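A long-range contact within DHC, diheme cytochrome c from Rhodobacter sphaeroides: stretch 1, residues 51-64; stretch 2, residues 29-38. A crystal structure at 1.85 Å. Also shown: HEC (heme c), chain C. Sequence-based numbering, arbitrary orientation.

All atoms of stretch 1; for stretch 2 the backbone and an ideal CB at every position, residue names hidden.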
# COMPACT_ATOMS: atom_id res chain seq x y z
N SER A 51 -1.54 -3.80 18.11
CA SER A 51 -1.61 -4.23 16.73
C SER A 51 -0.97 -3.21 15.80
O SER A 51 -0.23 -3.59 14.91
CB SER A 51 -3.06 -4.44 16.29
OG SER A 51 -3.56 -5.64 16.90
N ARG A 52 -1.25 -1.93 16.03
CA ARG A 52 -0.68 -0.86 15.22
C ARG A 52 0.85 -0.96 15.23
O ARG A 52 1.48 -0.95 14.19
CB ARG A 52 -1.15 0.50 15.72
CG ARG A 52 -0.84 1.68 14.77
CD ARG A 52 0.58 2.25 14.95
NE ARG A 52 0.69 2.65 16.34
CZ ARG A 52 1.80 2.65 17.07
NH1 ARG A 52 2.99 2.32 16.55
NH2 ARG A 52 1.70 3.01 18.34
N GLY A 53 1.43 -1.10 16.42
CA GLY A 53 2.88 -1.23 16.55
C GLY A 53 3.45 -2.47 15.90
O GLY A 53 4.53 -2.44 15.29
N GLN A 54 2.76 -3.58 16.03
CA GLN A 54 3.20 -4.81 15.37
C GLN A 54 3.20 -4.72 13.84
O GLN A 54 4.13 -5.22 13.19
CB GLN A 54 2.37 -6.04 15.77
CG GLN A 54 2.68 -6.60 17.17
CD GLN A 54 3.90 -7.54 17.33
OE1 GLN A 54 4.09 -8.06 18.44
NE2 GLN A 54 4.71 -7.79 16.27
N ILE A 55 2.14 -4.14 13.28
CA ILE A 55 2.03 -4.01 11.83
C ILE A 55 3.11 -3.04 11.38
O ILE A 55 3.84 -3.29 10.42
CB ILE A 55 0.63 -3.56 11.42
CG1 ILE A 55 -0.37 -4.69 11.72
CG2 ILE A 55 0.55 -3.07 9.98
CD1 ILE A 55 -1.79 -4.22 11.68
N GLU A 56 3.20 -1.93 12.09
CA GLU A 56 4.19 -0.92 11.73
C GLU A 56 5.61 -1.49 11.75
O GLU A 56 6.43 -1.23 10.87
CB GLU A 56 4.08 0.30 12.64
CG GLU A 56 5.01 1.41 12.20
CD GLU A 56 4.94 2.66 13.05
OE1 GLU A 56 3.95 2.81 13.81
OE2 GLU A 56 5.87 3.48 12.94
N SER A 57 5.93 -2.26 12.76
CA SER A 57 7.26 -2.85 12.85
C SER A 57 7.56 -3.73 11.62
O SER A 57 8.66 -3.67 11.05
CB SER A 57 7.43 -3.63 14.16
OG SER A 57 8.64 -4.40 14.11
N TYR A 58 6.59 -4.53 11.19
CA TYR A 58 6.75 -5.38 10.03
C TYR A 58 6.95 -4.54 8.77
O TYR A 58 7.86 -4.81 7.97
CB TYR A 58 5.54 -6.34 9.87
CG TYR A 58 5.46 -6.97 8.50
CD1 TYR A 58 6.21 -8.08 8.19
CD2 TYR A 58 4.63 -6.44 7.50
CE1 TYR A 58 6.19 -8.62 6.92
CE2 TYR A 58 4.59 -7.01 6.23
CZ TYR A 58 5.35 -8.10 5.96
OH TYR A 58 5.33 -8.68 4.72
N LEU A 59 6.12 -3.51 8.59
CA LEU A 59 6.17 -2.68 7.39
C LEU A 59 7.51 -1.97 7.31
O LEU A 59 8.19 -1.98 6.28
CB LEU A 59 4.99 -1.73 7.34
CG LEU A 59 3.61 -2.36 7.16
CD1 LEU A 59 2.51 -1.33 7.45
CD2 LEU A 59 3.45 -2.94 5.79
N VAL A 60 7.93 -1.39 8.43
CA VAL A 60 9.20 -0.69 8.50
C VAL A 60 10.39 -1.60 8.22
O VAL A 60 11.29 -1.25 7.44
CB VAL A 60 9.34 0.04 9.86
CG1 VAL A 60 10.76 0.54 10.14
CG2 VAL A 60 8.38 1.21 9.88
N ALA A 61 10.39 -2.79 8.83
CA ALA A 61 11.49 -3.74 8.69
C ALA A 61 11.62 -4.26 7.27
O ALA A 61 12.71 -4.69 6.89
CB ALA A 61 11.31 -4.93 9.65
N ASN A 62 10.53 -4.21 6.51
CA ASN A 62 10.47 -4.71 5.16
C ASN A 62 10.24 -3.66 4.09
O ASN A 62 9.96 -3.97 2.94
CB ASN A 62 9.44 -5.83 5.10
CG ASN A 62 9.86 -7.01 5.91
OD1 ASN A 62 10.69 -7.77 5.44
ND2 ASN A 62 9.33 -7.17 7.14
N ALA A 63 10.50 -2.40 4.46
CA ALA A 63 10.17 -1.25 3.63
C ALA A 63 11.11 -1.18 2.42
O ALA A 63 12.14 -1.89 2.36
CB ALA A 63 10.28 -0.01 4.47
N ALA A 64 10.74 -0.36 1.45
CA ALA A 64 11.53 -0.12 0.25
C ALA A 64 12.99 0.26 0.52
O ALA A 64 13.89 -0.10 -0.27
CB ALA A 64 10.87 0.93 -0.60
N UNK A 29 7.22 6.56 5.34
CA UNK A 29 5.86 6.59 4.80
C UNK A 29 4.95 5.61 5.55
O UNK A 29 3.84 5.96 5.93
CB UNK A 29 5.87 6.26 3.31
N UNK A 30 5.41 4.39 5.78
CA UNK A 30 4.64 3.46 6.61
C UNK A 30 4.40 4.02 8.01
O UNK A 30 3.29 3.93 8.54
CB UNK A 30 5.36 2.11 6.71
N UNK A 31 5.41 4.61 8.62
CA UNK A 31 5.25 5.19 9.96
C UNK A 31 4.21 6.32 9.94
O UNK A 31 3.35 6.43 10.83
CB UNK A 31 6.59 5.71 10.48
N UNK A 32 4.27 7.15 8.92
CA UNK A 32 3.32 8.24 8.79
C UNK A 32 1.90 7.73 8.66
O UNK A 32 0.96 8.28 9.28
CB UNK A 32 3.67 9.11 7.58
N UNK A 33 1.71 6.74 7.80
CA UNK A 33 0.40 6.16 7.60
C UNK A 33 -0.11 5.50 8.90
O UNK A 33 -1.27 5.69 9.32
CB UNK A 33 0.45 5.14 6.46
N UNK A 34 0.75 4.73 9.55
CA UNK A 34 0.32 4.01 10.75
C UNK A 34 0.01 4.95 11.95
O UNK A 34 -0.68 4.58 12.91
CB UNK A 34 1.41 3.01 11.15
N UNK A 35 0.54 6.17 11.86
CA UNK A 35 0.33 7.16 12.88
C UNK A 35 -1.01 7.89 12.79
O UNK A 35 -1.37 8.63 13.72
CB UNK A 35 1.47 8.18 12.82
N UNK A 36 -1.74 7.75 11.69
CA UNK A 36 -2.97 8.54 11.55
C UNK A 36 -4.03 7.68 10.90
O UNK A 36 -4.77 8.15 10.03
CB UNK A 36 -2.73 9.81 10.73
N UNK A 37 -4.16 6.44 11.37
CA UNK A 37 -5.17 5.56 10.83
C UNK A 37 -6.62 6.05 11.03
O UNK A 37 -7.48 5.69 10.25
CB UNK A 37 -5.01 4.18 11.47
N UNK A 38 -6.90 6.84 12.08
CA UNK A 38 -8.26 7.41 12.17
C UNK A 38 -8.66 8.33 11.02
O UNK A 38 -9.87 8.55 10.78
CB UNK A 38 -8.39 8.19 13.48
FE HEC C . -5.71 1.74 3.39
CHA HEC C . -5.31 3.69 0.66
CHB HEC C . -2.33 1.17 3.49
CHC HEC C . -6.12 -0.32 6.05
CHD HEC C . -9.05 2.41 3.41
NA HEC C . -4.13 2.29 2.28
C1A HEC C . -4.18 3.12 1.18
C2A HEC C . -2.86 3.32 0.65
C3A HEC C . -2.02 2.60 1.43
C4A HEC C . -2.81 1.94 2.46
CMA HEC C . -0.52 2.47 1.27
CAA HEC C . -2.53 4.17 -0.58
CBA HEC C . -2.79 3.44 -1.90
CGA HEC C . -2.19 4.23 -3.05
O1A HEC C . -0.97 4.09 -3.28
O2A HEC C . -2.93 4.98 -3.73
NB HEC C . -4.46 0.63 4.55
C1B HEC C . -3.09 0.59 4.48
C2B HEC C . -2.58 -0.18 5.59
C3B HEC C . -3.65 -0.58 6.31
C4B HEC C . -4.85 -0.13 5.62
CMB HEC C . -1.07 -0.36 5.85
CAB HEC C . -3.69 -1.39 7.62
CBB HEC C . -3.19 -0.73 8.72
NC HEC C . -7.30 1.15 4.50
C1C HEC C . -7.25 0.27 5.56
C2C HEC C . -8.59 0.04 6.04
C3C HEC C . -9.41 0.80 5.32
C4C HEC C . -8.61 1.50 4.34
CMC HEC C . -8.94 -0.90 7.21
CAC HEC C . -10.95 0.94 5.49
CBC HEC C . -11.47 1.27 6.72
ND HEC C . -6.93 2.85 2.27
C1D HEC C . -8.30 3.02 2.47
C2D HEC C . -8.82 3.95 1.49
C3D HEC C . -7.68 4.37 0.63
C4D HEC C . -6.54 3.63 1.18
CMD HEC C . -10.23 4.47 1.38
CAD HEC C . -7.75 5.34 -0.54
CBD HEC C . -8.06 4.55 -1.82
CGD HEC C . -8.24 5.46 -3.01
O1D HEC C . -7.81 6.63 -2.93
O2D HEC C . -8.80 4.97 -4.05

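The helix of stretch 1, residues 51-61, packs nearly antiparallel to the helical part of stretch 2. The axes come within 9.2 Å at an angle of 162°. Positions 30 and 34 lie nearest stretch 1, opposite Leu 59 and Glu 56.

Position 29 has nothing of stretch 1 within 5.5 Å of its CB, so this contact sets little limit. It is Ser 29, whose OG is hydrogen-bonded elsewhere in the structure.

Position 30 points its CB toward stretch 1. The position 30 ideal CB lies 3.9 Å from Leu 59 CB and 4.5 Å from Val 60 CG2. The surroundings are apolar, and the methyl of Ala 63 leaves space beside Leu 59. Leucine, methionine, phenylalanine or tryptophan would all be reasonable. The residue is Trp 30, with chi1 m. Leu 59 CB lies over one face, 3.8 Å from the centroid of the Trp 30 five-membered ring, a CH-pi contact. Ala 63 CB meets the ring edge, 4.0 Å from Trp 30 CD1. Trp 30 CZ3 reaches 3.8 Å from HEC CMB.

Position 31 points sideways. The position 31 ideal CB is 3.4 Å from Glu 56 OE2 and 4.9 Å from Val 60 CG2. A carboxylate this close favours a donor, and the space is short. Serine or threonine would suit, while an acidic group would be a poor match. The residue is Thr 31. Thr 31 OG1 donates a hydrogen bond of 2.8 Å to Glu 56 OE2.

Position 32 points away from stretch 1, which leaves the choice open. It is Ala 32.

Position 33 has its CB out of reach of stretch 1. The heme lies on its side, so an apolar residue is plausible. It is Leu 33, with CD1 3.6 Å from HEC CMA.

Position 34 points toward stretch 1. The position 34 ideal CB is 4.0 Å from Arg 52 CD and 3.7 Å from Glu 56 OE1. Ile 55 and Leu 59 add an apolar floor. An apolar chain of some length would suit, methionine or leucine among them. The residue is Met 34, a knob among Arg 52, Ile 55, Glu 56 and Leu 59. All three chi angles are m. Met 34 CE lies 3.5 Å from Ile 55 CG2, and Met 34 SD is 4.1 Å from Leu 59 CD1. Met 34 SD also lies 3.7 Å from HEC CBB.

Position 35 points sideways, with nothing of stretch 1 near its CB. Many residues would fit; it is Ala 35.

Position 36 is out of reach and has left helical angles (phi -141°, psi 46°). It is Asp 36.

Position 37 points toward stretch 1 but from a distance. A medium or large apolar chain could reach Arg 52, and others could too. It is Leu 37; Leu 37 CD1 lies 4.2 Å from Arg 52 CG.

Position 38 is out of reach. Its phi of -62° permits proline, and it is Pro 38.

Stretch 2, residues 29-38: SWTALMADLP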
# COMPACT_ATOMS: atom_id res chain seq x y z
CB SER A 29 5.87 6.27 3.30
OG SER A 29 6.54 7.30 2.54
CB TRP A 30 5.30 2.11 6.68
CG TRP A 30 5.32 1.33 5.39
CD1 TRP A 30 6.40 0.83 4.76
CD2 TRP A 30 4.19 0.93 4.60
NE1 TRP A 30 6.05 0.18 3.66
CE2 TRP A 30 4.69 0.19 3.53
CE3 TRP A 30 2.80 1.13 4.71
CZ2 TRP A 30 3.86 -0.37 2.56
CZ3 TRP A 30 1.96 0.55 3.75
CH2 TRP A 30 2.49 -0.19 2.69
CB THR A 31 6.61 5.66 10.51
OG1 THR A 31 7.41 4.52 10.80
CG2 THR A 31 6.45 6.51 11.75
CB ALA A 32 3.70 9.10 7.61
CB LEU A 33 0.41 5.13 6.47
CG LEU A 33 0.31 5.58 5.03
CD1 LEU A 33 0.55 4.40 4.10
CD2 LEU A 33 -1.07 6.20 4.74
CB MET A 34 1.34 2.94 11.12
CG MET A 34 1.50 1.86 10.06
SD MET A 34 -0.00 0.94 9.68
CE MET A 34 -0.30 0.07 11.22
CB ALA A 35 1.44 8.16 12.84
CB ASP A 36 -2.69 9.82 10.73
CG ASP A 36 -3.76 10.90 10.88
OD1 ASP A 36 -4.56 10.89 11.85
OD2 ASP A 36 -3.77 11.79 9.99
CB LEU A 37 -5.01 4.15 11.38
CG LEU A 37 -3.75 3.44 10.90
CD1 LEU A 37 -3.60 2.10 11.63
CD2 LEU A 37 -3.81 3.26 9.36
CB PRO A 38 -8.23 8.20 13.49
CG PRO A 38 -7.22 7.47 14.32
CD PRO A 38 -6.11 7.19 13.27
O HOH W 1 3.11 5.33 13.54
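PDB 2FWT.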